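Local coordinates for protein UDP-glucose 6-dehydrogenase (Pyrobaculum islandicum, PDB 3VTF) that probably oxidises UDP-glucose to UDP-glucuronate with two molecules of NAD(+), and binds UDP-glucose between its two alpha/beta domains, at residues Ser240-Val245 against Phe274-Gly279; Met316-Val321 against Ala359-Glu364; Val336-Leu341 against Ile405-Trp410. All coordinates share one frame; numbering follows the deposited sequence.

Contact 1 lies at the substrate: the loop 274-279 that rests on helix 221-251 also hydrogen-bonds the uracil of UDP-glucose through Gly275. From there Leu278 reaches into both other contacts. Its CD2 lies 3.6 Å from Ala320 CB in contact 2, and its CD1 lies 3.5 Å from Ala407 CB in contact 3. The centres of contacts 2 and 3 are about 12 Å apart and each is about 17 Å from that of contact 1. Contacts 2 and 3 share a hydrophobic layer, where Leu362 CD1 meets Val336 CG1 at 3.6 Å. The side chain of Thr408 in contact 3 comes within about 6 Å of a bound UDP-glucose.

Contact 1. Residues Ser240-Val245 against Phe274-Gly279; sequences SFANEV and FGAGLG. With UPG (uridine-5'-diphosphate-glucose), chain B.
The uracil-binding loop of the UDP-glucose pocket is fastened here to the long helix 221-251, chiefly through Asn243 and Gly277. Asn243 OD1 accepts the backbone N-H of Gly277 at 2.6 Å, nearly straight at 162°, with the donor in the carbonyl plane on a lone pair. With CG anti to its own carbonyl carbon (chi1 -79°), the amide reaches across to the loop although CB itself does not point at it. OD1 also rests 3.1 Å from Ala276 CA, while ND2 approaches Gly279 CA. Beside it, the methyl of Ala242 faces the loop: Ala242 CB lies 3.5 Å from Phe274 O and packs against the CB atoms of Phe274 and Ala276. Farther along, Phe274 CE1 comes to the edge of the Phe241 ring, 4.4 Å from Phe241 CD2. Phe274 also stacks on Phe260 and meets Phe234 of the second subunit edge-to-face.

On its other side the loop offers its backbone to the ligand: Gly275 N donates to UPG O4 at 2.9 Å, and UPG N3 donates to Gly275 O at 3.0 Å. A side chain on Gly275 would run into O4. Gly277 and Gly279 have backbone angles that would press a CB against the preceding carbonyl. With an alanine in place of Asn243, the Gly277 N-H is likely to lose its acceptor and the glycine-rich turn to be less firmly placed. Gly279 O is held by Arg427, another residue of the substrate site. The paired donor and acceptor of Gly275 match the O4 and N3-H edge of uracil, so the base is recognised by main-chain atoms whose position probably owes much to the packing behind them.

Contact 2. Residues Met316-Val321 against Ala359-Glu364; sequences MPRYAV and ARLLLE
Val321 and Leu361 form the tight part of a helix-helix contact, with Val321 CG2 lying 3.8 Å from Leu361 CB. Both methyls of Val321 are used: CG1, anti to the backbone N (chi1 166°), touches Leu362 CD2 at 4.1 Å, and CG2 turns to Leu361 while also touching CD2 of Leu362. The valine thus sits against two successive leucines, crossing each at a slant. Leu361 in turn sends CD1 onto the opposite backbone, 3.7 Å from Pro317 O, and past it to the proline ring, where Pro317 CB is 4.0 Å from Leu361 CD1. That carbonyl is already the acceptor of Val321 N within its helix, so the methyl packs beside a helical bond.

The axes of the segments 316-321 and 359-364 cross at -48° and approach to 9.8 Å; they belong to helices 304-328 and 354-364. Helix 354-364 directly follows strand 335-339 and packs on the parallel sheet of the UDP-binding domain, so this contact joins the helix leading into that domain to one of its sheet-covering helices. On the sheet side the packing continues inward: Leu362 also lies on Val336 and Val338, and Val321 and Pro317 both touch Val358.

Toward solvent the fit is looser. Leu361 itself is partly exposed, bridging the buried and the open parts of the interface. Arg318 lends only the base of its side chain, CG standing 4.2 Å from Leu361 CD1. From there its chain, bent at chi3 (26°), runs away from the leucine and takes the guanidinium with it, on an exposed residue.

Contact 3. Residues Val336-Leu341 against Ile405-Trp410; sequences VGVLGL and IIATAW
Leu339 O receives two consecutive backbone N-H groups where strand 403-406 gives way to a turn: Ala407 N at 2.8 Å, nearly straight at 170°, and Thr408 N in a weak bond at 3.3 Å. Before this fork the two chains pair as regular parallel strands, Ile405 N donating to Gly337 O at 2.9 Å and Leu339 N to Ile405 O at 3.0 Å. Val338 and Ile405 point to one face of the sheet, where Val338 CG1 lies 4.0 Å from Ala407 CB. Leu339 and Ile406 point to the other.

Past the strand, Gly340 lies against Thr408, Gly340 CA being 3.7 Å from Thr408 CB. A CB on this glycine would collide with Thr408 N. A chi1 of -50° sets Thr408 OG1 beside its backbone N and 3.4 Å from Gly340 C; the hydroxyl is hydrogen-bonded to Ala342 O. Gly340 O is buried without a polar partner, 3.6 Å from Ala407 CB. Gly340 CA comes to the edge of the Trp410 indole, whose NE1 bonds to Asp373.

Ala407 O is bonded by Arg427, which binds UDP-glucose. Strands 335-339 and 403-406 are the adjacent first and fourth strands of a six-stranded parallel sheet; their C-terminal ends lead into loops beside UDP-glucose, and the order 3-2-1-4-5-6 is that of Rossmann-type folds.

Contact 1. Residues Ser240-Val245 against Phe274-Gly279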
loop_
_atom_site.group_PDB
_atom_site.type_symbol
_atom_site.label_atom_id
_atom_site.label_comp_id
_atom_site.label_asym_id
_atom_site.label_seq_id
_atom_site.Cartn_x
_atom_site.Cartn_y
_atom_site.Cartn_z
ATOM N N SER A 240 -0.865 -7.261 5.699
ATOM C CA SER A 240 0.345 -8.050 6.022
ATOM C C SER A 240 1.548 -7.156 6.293
ATOM O O SER A 240 2.413 -7.489 7.141
ATOM C CB SER A 240 0.649 -9.027 4.832
ATOM O OG SER A 240 -0.268 -10.051 4.906
ATOM N N PHE A 241 1.647 -6.050 5.556
ATOM C CA PHE A 241 2.652 -5.076 5.860
ATOM C C PHE A 241 2.474 -4.539 7.300
ATOM O O PHE A 241 3.464 -4.374 8.043
ATOM C CB PHE A 241 2.736 -3.965 4.861
ATOM C CG PHE A 241 3.834 -3.007 5.122
ATOM C CD1 PHE A 241 5.152 -3.395 4.932
ATOM C CD2 PHE A 241 3.581 -1.764 5.623
ATOM C CE1 PHE A 241 6.236 -2.524 5.139
ATOM C CE2 PHE A 241 4.611 -0.854 5.835
ATOM C CZ PHE A 241 5.959 -1.203 5.587
ATOM N N ALA A 242 1.237 -4.183 7.672
ATOM C CA ALA A 242 0.975 -3.680 9.064
ATOM C C ALA A 242 1.398 -4.772 10.083
ATOM O O ALA A 242 1.908 -4.441 11.165
ATOM C CB ALA A 242 -0.491 -3.295 9.255
ATOM N N ASN A 243 1.226 -6.047 9.686
ATOM C CA ASN A 243 1.576 -7.141 10.605
ATOM C C ASN A 243 3.069 -7.320 10.671
ATOM O O ASN A 243 3.620 -7.507 11.738
ATOM C CB ASN A 243 0.855 -8.426 10.199
ATOM C CG ASN A 243 -0.575 -8.382 10.664
ATOM O OD1 ASN A 243 -0.851 -7.775 11.744
ATOM N ND2 ASN A 243 -1.461 -9.087 9.974
ATOM N N GLU A 244 3.739 -7.196 9.522
ATOM C CA GLU A 244 5.237 -7.255 9.515
ATOM C C GLU A 244 5.828 -6.126 10.352
ATOM O O GLU A 244 6.749 -6.306 11.205
ATOM C CB GLU A 244 5.781 -7.135 8.068
ATOM C CG GLU A 244 7.325 -7.213 8.025
ATOM C CD GLU A 244 7.818 -7.681 6.655
ATOM O OE1 GLU A 244 7.369 -8.786 6.222
ATOM O OE2 GLU A 244 8.695 -6.961 6.099
ATOM N N VAL A 245 5.372 -4.905 10.083
ATOM C CA VAL A 245 5.791 -3.751 10.911
ATOM C C VAL A 245 5.406 -3.992 12.395
ATOM O O VAL A 245 6.190 -3.655 13.323
ATOM C CB VAL A 245 5.145 -2.466 10.353
ATOM C CG1 VAL A 245 5.376 -1.269 11.290
ATOM C CG2 VAL A 245 5.805 -2.202 9.001
ATOM N N PHE A 274 -4.676 -0.704 7.537
ATOM C CA PHE A 274 -3.441 -1.044 8.281
ATOM C C PHE A 274 -3.827 -1.602 9.660
ATOM O O PHE A 274 -3.075 -1.427 10.617
ATOM C CB PHE A 274 -2.567 0.216 8.473
ATOM C CG PHE A 274 -1.899 0.703 7.246
ATOM C CD1 PHE A 274 -1.059 -0.187 6.462
ATOM C CD2 PHE A 274 -1.962 2.023 6.885
ATOM C CE1 PHE A 274 -0.364 0.243 5.383
ATOM C CE2 PHE A 274 -1.259 2.457 5.777
ATOM C CZ PHE A 274 -0.425 1.604 5.043
ATOM N N GLY A 275 -4.913 -2.367 9.745
ATOM C CA GLY A 275 -5.296 -2.953 11.009
ATOM C C GLY A 275 -4.540 -4.251 11.286
ATOM O O GLY A 275 -5.015 -5.365 10.971
ATOM N N ALA A 276 -3.387 -4.097 11.935
ATOM C CA ALA A 276 -2.542 -5.227 12.278
ATOM C C ALA A 276 -3.356 -6.134 13.191
ATOM O O ALA A 276 -4.300 -5.698 13.842
ATOM C CB ALA A 276 -1.335 -4.682 13.038
ATOM N N GLY A 277 -3.016 -7.406 13.219
ATOM C CA GLY A 277 -3.693 -8.386 14.092
ATOM C C GLY A 277 -3.567 -9.782 13.529
ATOM O O GLY A 277 -2.505 -10.153 13.025
ATOM N N LEU A 278 -4.627 -10.576 13.688
ATOM C CA LEU A 278 -4.549 -11.987 13.317
ATOM C C LEU A 278 -4.494 -12.248 11.834
ATOM O O LEU A 278 -4.277 -13.400 11.423
ATOM C CB LEU A 278 -5.757 -12.746 13.871
ATOM C CG LEU A 278 -5.825 -13.025 15.351
ATOM C CD1 LEU A 278 -7.055 -13.945 15.523
ATOM C CD2 LEU A 278 -4.603 -13.862 15.665
ATOM N N GLY A 279 -4.710 -11.208 11.042
ATOM C CA GLY A 279 -4.607 -11.303 9.556
ATOM C C GLY A 279 -5.957 -11.331 8.888
ATOM O O GLY A 279 -7.003 -11.176 9.574
HETATM N N1 UPG B . -8.874 -7.065 8.008
HETATM C C2 UPG B . -7.698 -6.904 8.799
HETATM N N3 UPG B . -7.196 -5.679 8.969
HETATM C C4 UPG B . -7.772 -4.596 8.323
HETATM C C5 UPG B . -8.942 -4.716 7.493
HETATM C C6 UPG B . -9.442 -6.024 7.330
HETATM O O2 UPG B . -7.133 -7.892 9.369
HETATM O O4 UPG B . -7.227 -3.452 8.471
HETATM C C1C UPG B . -9.336 -8.465 7.857
HETATM C C2C UPG B . -10.798 -8.569 8.248
HETATM O O2C UPG B . -10.969 -8.857 9.634
HETATM C C3C UPG B . -11.283 -9.747 7.375
HETATM C C4C UPG B . -10.441 -9.643 6.104
HETATM O O4C UPG B . -9.377 -8.723 6.435
HETATM O O3C UPG B . -10.876 -10.996 7.996
HETATM C C5C UPG B . -11.218 -9.073 4.893
HETATM O O5C UPG B . -12.001 -7.969 5.362
HETATM P PA UPG B . -12.995 -7.140 4.281
HETATM O O1A UPG B . -12.138 -6.457 3.166
HETATM O O2A UPG B . -14.057 -6.371 5.107
HETATM O O3A UPG B . -13.894 -8.384 3.792
HETATM P PB UPG B . -14.502 -8.793 2.324
HETATM O O1B UPG B . -16.004 -8.789 2.447
HETATM O O2B UPG B . -13.771 -10.157 2.243
HETATM O O3B UPG B . -14.161 -7.700 1.214
HETATM C "C1'" UPG B . -13.040 -7.890 0.298
HETATM C "C2'" UPG B . -12.712 -6.532 -0.284
HETATM C "C3'" UPG B . -13.858 -6.133 -1.245
HETATM C "C4'" UPG B . -13.989 -7.252 -2.306
HETATM C "C5'" UPG B . -14.453 -8.568 -1.564
HETATM C "C6'" UPG B . -14.602 -9.834 -2.436
HETATM O "O2'" UPG B . -12.770 -5.720 0.953
HETATM O "O3'" UPG B . -13.492 -4.903 -1.837
HETATM O "O4'" UPG B . -15.060 -6.865 -3.194
HETATM O "O5'" UPG B . -13.311 -8.862 -0.711
HETATM O "O6'" UPG B . -13.687 -9.766 -3.557
#

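Contact 2. Residues Met316-Val321 against Ala359-Glu364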
loop_
_atom_site.group_PDB
_atom_site.type_symbol
_atom_site.label_atom_id
_atom_site.label_comp_id
_atom_site.label_asym_id
_atom_site.label_seq_id
_atom_site.Cartn_x
_atom_site.Cartn_y
_atom_site.Cartn_z
ATOM N N MET A 316 0.483 -15.285 11.455
ATOM C CA MET A 316 -0.110 -14.562 12.569
ATOM C C MET A 316 -0.919 -15.446 13.557
ATOM O O MET A 316 -0.751 -15.272 14.793
ATOM C CB MET A 316 -0.973 -13.345 12.085
ATOM C CG MET A 316 -0.109 -12.299 11.344
ATOM S SD MET A 316 1.464 -11.811 12.003
ATOM C CE MET A 316 1.063 -10.700 13.357
ATOM N N PRO A 317 -1.844 -16.306 13.066
ATOM C CA PRO A 317 -2.612 -17.115 14.035
ATOM C C PRO A 317 -1.731 -18.120 14.840
ATOM O O PRO A 317 -1.992 -18.368 16.028
ATOM C CB PRO A 317 -3.580 -17.927 13.156
ATOM C CG PRO A 317 -3.644 -17.144 11.867
ATOM C CD PRO A 317 -2.323 -16.514 11.675
ATOM N N ARG A 318 -0.702 -18.671 14.201
ATOM C CA ARG A 318 0.268 -19.528 14.903
ATOM C C ARG A 318 0.973 -18.681 15.956
ATOM O O ARG A 318 1.208 -19.139 17.091
ATOM C CB ARG A 318 1.320 -20.113 13.917
ATOM C CG ARG A 318 0.791 -21.247 13.025
ATOM C CD ARG A 318 1.659 -21.648 11.803
ATOM N NE ARG A 318 3.102 -21.375 11.943
ATOM C CZ ARG A 318 3.881 -20.713 11.042
ATOM N NH1 ARG A 318 3.385 -20.235 9.891
ATOM N NH2 ARG A 318 5.195 -20.530 11.270
ATOM N N TYR A 319 1.354 -17.447 15.613
ATOM C CA TYR A 319 2.044 -16.636 16.592
ATOM C C TYR A 319 1.182 -16.321 17.819
ATOM O O TYR A 319 1.711 -16.251 18.956
ATOM C CB TYR A 319 2.577 -15.349 15.928
ATOM C CG TYR A 319 3.382 -14.428 16.767
ATOM C CD1 TYR A 319 4.613 -14.867 17.341
ATOM C CD2 TYR A 319 2.970 -13.059 16.995
ATOM C CE1 TYR A 319 5.388 -13.999 18.100
ATOM C CE2 TYR A 319 3.779 -12.200 17.730
ATOM C CZ TYR A 319 4.951 -12.675 18.306
ATOM O OH TYR A 319 5.690 -11.793 19.063
ATOM N N ALA A 320 -0.117 -16.080 17.581
ATOM C CA ALA A 320 -1.048 -15.700 18.655
ATOM C C ALA A 320 -1.120 -16.899 19.653
ATOM O O ALA A 320 -1.108 -16.697 20.862
ATOM C CB ALA A 320 -2.484 -15.404 18.070
ATOM N N VAL A 321 -1.229 -18.117 19.114
ATOM C CA VAL A 321 -1.297 -19.308 19.932
ATOM C C VAL A 321 0.073 -19.518 20.669
ATOM O O VAL A 321 0.090 -19.820 21.856
ATOM C CB VAL A 321 -1.693 -20.528 19.049
ATOM C CG1 VAL A 321 -1.459 -21.940 19.775
ATOM C CG2 VAL A 321 -3.124 -20.326 18.558
ATOM N N ALA A 359 -8.936 -21.667 17.109
ATOM C CA ALA A 359 -9.587 -22.770 17.881
ATOM C C ALA A 359 -8.916 -24.104 17.507
ATOM O O ALA A 359 -8.478 -24.863 18.391
ATOM C CB ALA A 359 -11.111 -22.815 17.637
ATOM N N ARG A 360 -8.748 -24.348 16.209
ATOM C CA ARG A 360 -8.078 -25.595 15.764
ATOM C C ARG A 360 -6.671 -25.714 16.260
ATOM O O ARG A 360 -6.252 -26.763 16.819
ATOM C CB ARG A 360 -8.049 -25.695 14.248
ATOM C CG ARG A 360 -9.397 -25.909 13.596
ATOM C CD ARG A 360 -9.118 -26.301 12.125
ATOM N NE ARG A 360 -10.338 -26.274 11.305
ATOM C CZ ARG A 360 -10.645 -25.299 10.439
ATOM N NH1 ARG A 360 -9.835 -24.250 10.239
ATOM N NH2 ARG A 360 -11.779 -25.345 9.780
ATOM N N LEU A 361 -5.905 -24.638 16.133
ATOM C CA LEU A 361 -4.551 -24.710 16.706
ATOM C C LEU A 361 -4.565 -25.000 18.211
ATOM O O LEU A 361 -3.682 -25.681 18.752
ATOM C CB LEU A 361 -3.704 -23.409 16.450
ATOM C CG LEU A 361 -3.457 -23.139 14.931
ATOM C CD1 LEU A 361 -3.061 -21.653 14.640
ATOM C CD2 LEU A 361 -2.399 -24.083 14.413
ATOM N N LEU A 362 -5.485 -24.369 18.922
ATOM C CA LEU A 362 -5.562 -24.616 20.364
ATOM C C LEU A 362 -5.888 -26.113 20.613
ATOM O O LEU A 362 -5.302 -26.738 21.504
ATOM C CB LEU A 362 -6.612 -23.699 20.980
ATOM C CG LEU A 362 -6.208 -22.174 21.021
ATOM C CD1 LEU A 362 -7.436 -21.494 21.570
ATOM C CD2 LEU A 362 -4.969 -21.931 21.896
ATOM N N LEU A 363 -6.869 -26.635 19.881
ATOM C CA LEU A 363 -7.288 -28.043 19.985
ATOM C C LEU A 363 -6.157 -28.988 19.747
ATOM O O LEU A 363 -5.888 -29.824 20.587
ATOM C CB LEU A 363 -8.420 -28.368 19.050
ATOM C CG LEU A 363 -9.768 -27.809 19.438
ATOM C CD1 LEU A 363 -10.740 -28.026 18.280
ATOM C CD2 LEU A 363 -10.295 -28.350 20.770
ATOM N N GLU A 364 -5.465 -28.812 18.648
ATOM C CA GLU A 364 -4.263 -29.553 18.322
ATOM C C GLU A 364 -3.186 -29.465 19.429
ATOM O O GLU A 364 -2.290 -30.303 19.532
ATOM C CB GLU A 364 -3.828 -29.022 16.947
ATOM C CG GLU A 364 -2.587 -29.577 16.282
ATOM C CD GLU A 364 -2.360 -28.931 14.898
ATOM O OE1 GLU A 364 -1.972 -27.740 14.832
ATOM O OE2 GLU A 364 -2.563 -29.606 13.855
#

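Contact 3. Residues Val336-Leu341 against Ile405-Trp410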
loop_
_atom_site.group_PDB
_atom_site.type_symbol
_atom_site.label_atom_id
_atom_site.label_comp_id
_atom_site.label_asym_id
_atom_site.label_seq_id
_atom_site.Cartn_x
_atom_site.Cartn_y
_atom_site.Cartn_z
ATOM N N VAL A 336 -9.163 -22.476 27.704
ATOM C CA VAL A 336 -8.819 -21.279 26.852
ATOM C C VAL A 336 -10.003 -20.897 25.975
ATOM O O VAL A 336 -10.666 -21.766 25.441
ATOM C CB VAL A 336 -7.609 -21.607 25.937
ATOM C CG1 VAL A 336 -7.358 -20.437 25.006
ATOM C CG2 VAL A 336 -6.365 -22.032 26.787
ATOM N N GLY A 337 -10.309 -19.605 25.887
ATOM C CA GLY A 337 -11.416 -19.142 25.076
ATOM C C GLY A 337 -10.991 -18.456 23.778
ATOM O O GLY A 337 -9.899 -17.841 23.676
ATOM N N VAL A 338 -11.900 -18.460 22.807
ATOM C CA VAL A 338 -11.715 -17.643 21.650
ATOM C C VAL A 338 -12.926 -16.778 21.578
ATOM O O VAL A 338 -14.030 -17.295 21.401
ATOM C CB VAL A 338 -11.599 -18.494 20.352
ATOM C CG1 VAL A 338 -11.536 -17.603 19.110
ATOM C CG2 VAL A 338 -10.477 -19.494 20.482
ATOM N N LEU A 339 -12.709 -15.457 21.608
ATOM C CA LEU A 339 -13.723 -14.453 21.398
ATOM C C LEU A 339 -13.776 -14.052 19.941
ATOM O O LEU A 339 -12.904 -13.293 19.488
ATOM C CB LEU A 339 -13.520 -13.190 22.268
ATOM C CG LEU A 339 -13.820 -13.409 23.771
ATOM C CD1 LEU A 339 -13.415 -12.185 24.630
ATOM C CD2 LEU A 339 -15.299 -13.785 23.941
ATOM N N GLY A 340 -14.790 -14.542 19.198
ATOM C CA GLY A 340 -14.955 -14.099 17.806
ATOM C C GLY A 340 -14.660 -15.284 16.853
ATOM O O GLY A 340 -13.586 -15.859 16.913
ATOM N N LEU A 341 -15.649 -15.669 16.030
ATOM C CA LEU A 341 -15.484 -16.743 15.106
ATOM C C LEU A 341 -15.828 -16.244 13.700
ATOM O O LEU A 341 -15.350 -16.816 12.736
ATOM C CB LEU A 341 -16.433 -17.886 15.468
ATOM C CG LEU A 341 -16.130 -18.549 16.802
ATOM C CD1 LEU A 341 -17.239 -19.511 17.221
ATOM C CD2 LEU A 341 -14.778 -19.269 16.810
ATOM N N ILE A 405 -8.070 -15.561 23.488
ATOM C CA ILE A 405 -7.560 -14.891 22.287
ATOM C C ILE A 405 -8.748 -14.235 21.674
ATOM O O ILE A 405 -9.781 -14.921 21.435
ATOM C CB ILE A 405 -6.952 -15.927 21.273
ATOM C CG1 ILE A 405 -5.653 -16.510 21.826
ATOM C CG2 ILE A 405 -6.689 -15.239 19.932
ATOM C CD1 ILE A 405 -5.045 -17.747 21.096
ATOM N N ILE A 406 -8.620 -12.938 21.447
ATOM C CA ILE A 406 -9.646 -12.123 20.835
ATOM C C ILE A 406 -9.407 -12.184 19.320
ATOM O O ILE A 406 -8.379 -11.703 18.869
ATOM C CB ILE A 406 -9.555 -10.665 21.301
ATOM C CG1 ILE A 406 -9.659 -10.557 22.882
ATOM C CG2 ILE A 406 -10.648 -9.809 20.601
ATOM C CD1 ILE A 406 -9.577 -9.069 23.344
ATOM N N ALA A 407 -10.357 -12.747 18.560
ATOM C CA ALA A 407 -10.143 -13.001 17.132
ATOM C C ALA A 407 -11.060 -12.207 16.209
ATOM O O ALA A 407 -10.767 -12.072 15.023
ATOM C CB ALA A 407 -10.252 -14.549 16.852
ATOM N N THR A 408 -12.120 -11.569 16.739
ATOM C CA THR A 408 -12.937 -10.662 15.941
ATOM C C THR A 408 -13.408 -9.530 16.879
ATOM O O THR A 408 -13.854 -9.788 17.962
ATOM C CB THR A 408 -14.221 -11.364 15.475
ATOM O OG1 THR A 408 -13.912 -12.627 14.887
ATOM C CG2 THR A 408 -15.012 -10.500 14.441
ATOM N N ALA A 409 -13.175 -8.304 16.500
ATOM C CA ALA A 409 -13.469 -7.158 17.391
ATOM C C ALA A 409 -14.963 -6.827 17.288
ATOM O O ALA A 409 -15.321 -5.817 16.749
ATOM C CB ALA A 409 -12.644 -5.952 16.979
ATOM N N TRP A 410 -15.834 -7.721 17.776
ATOM C CA TRP A 410 -17.288 -7.384 17.868
ATOM C C TRP A 410 -17.383 -6.181 18.847
ATOM O O TRP A 410 -16.748 -6.252 19.888
ATOM C CB TRP A 410 -18.040 -8.569 18.443
ATOM C CG TRP A 410 -18.267 -9.612 17.393
ATOM C CD1 TRP A 410 -17.508 -10.752 17.100
ATOM C CD2 TRP A 410 -19.384 -9.612 16.441
ATOM N NE1 TRP A 410 -18.050 -11.424 16.048
ATOM C CE2 TRP A 410 -19.200 -10.774 15.603
ATOM C CE3 TRP A 410 -20.503 -8.786 16.248
ATOM C CZ2 TRP A 410 -20.118 -11.101 14.587
ATOM C CZ3 TRP A 410 -21.430 -9.122 15.243
ATOM C CH2 TRP A 410 -21.235 -10.260 14.434
#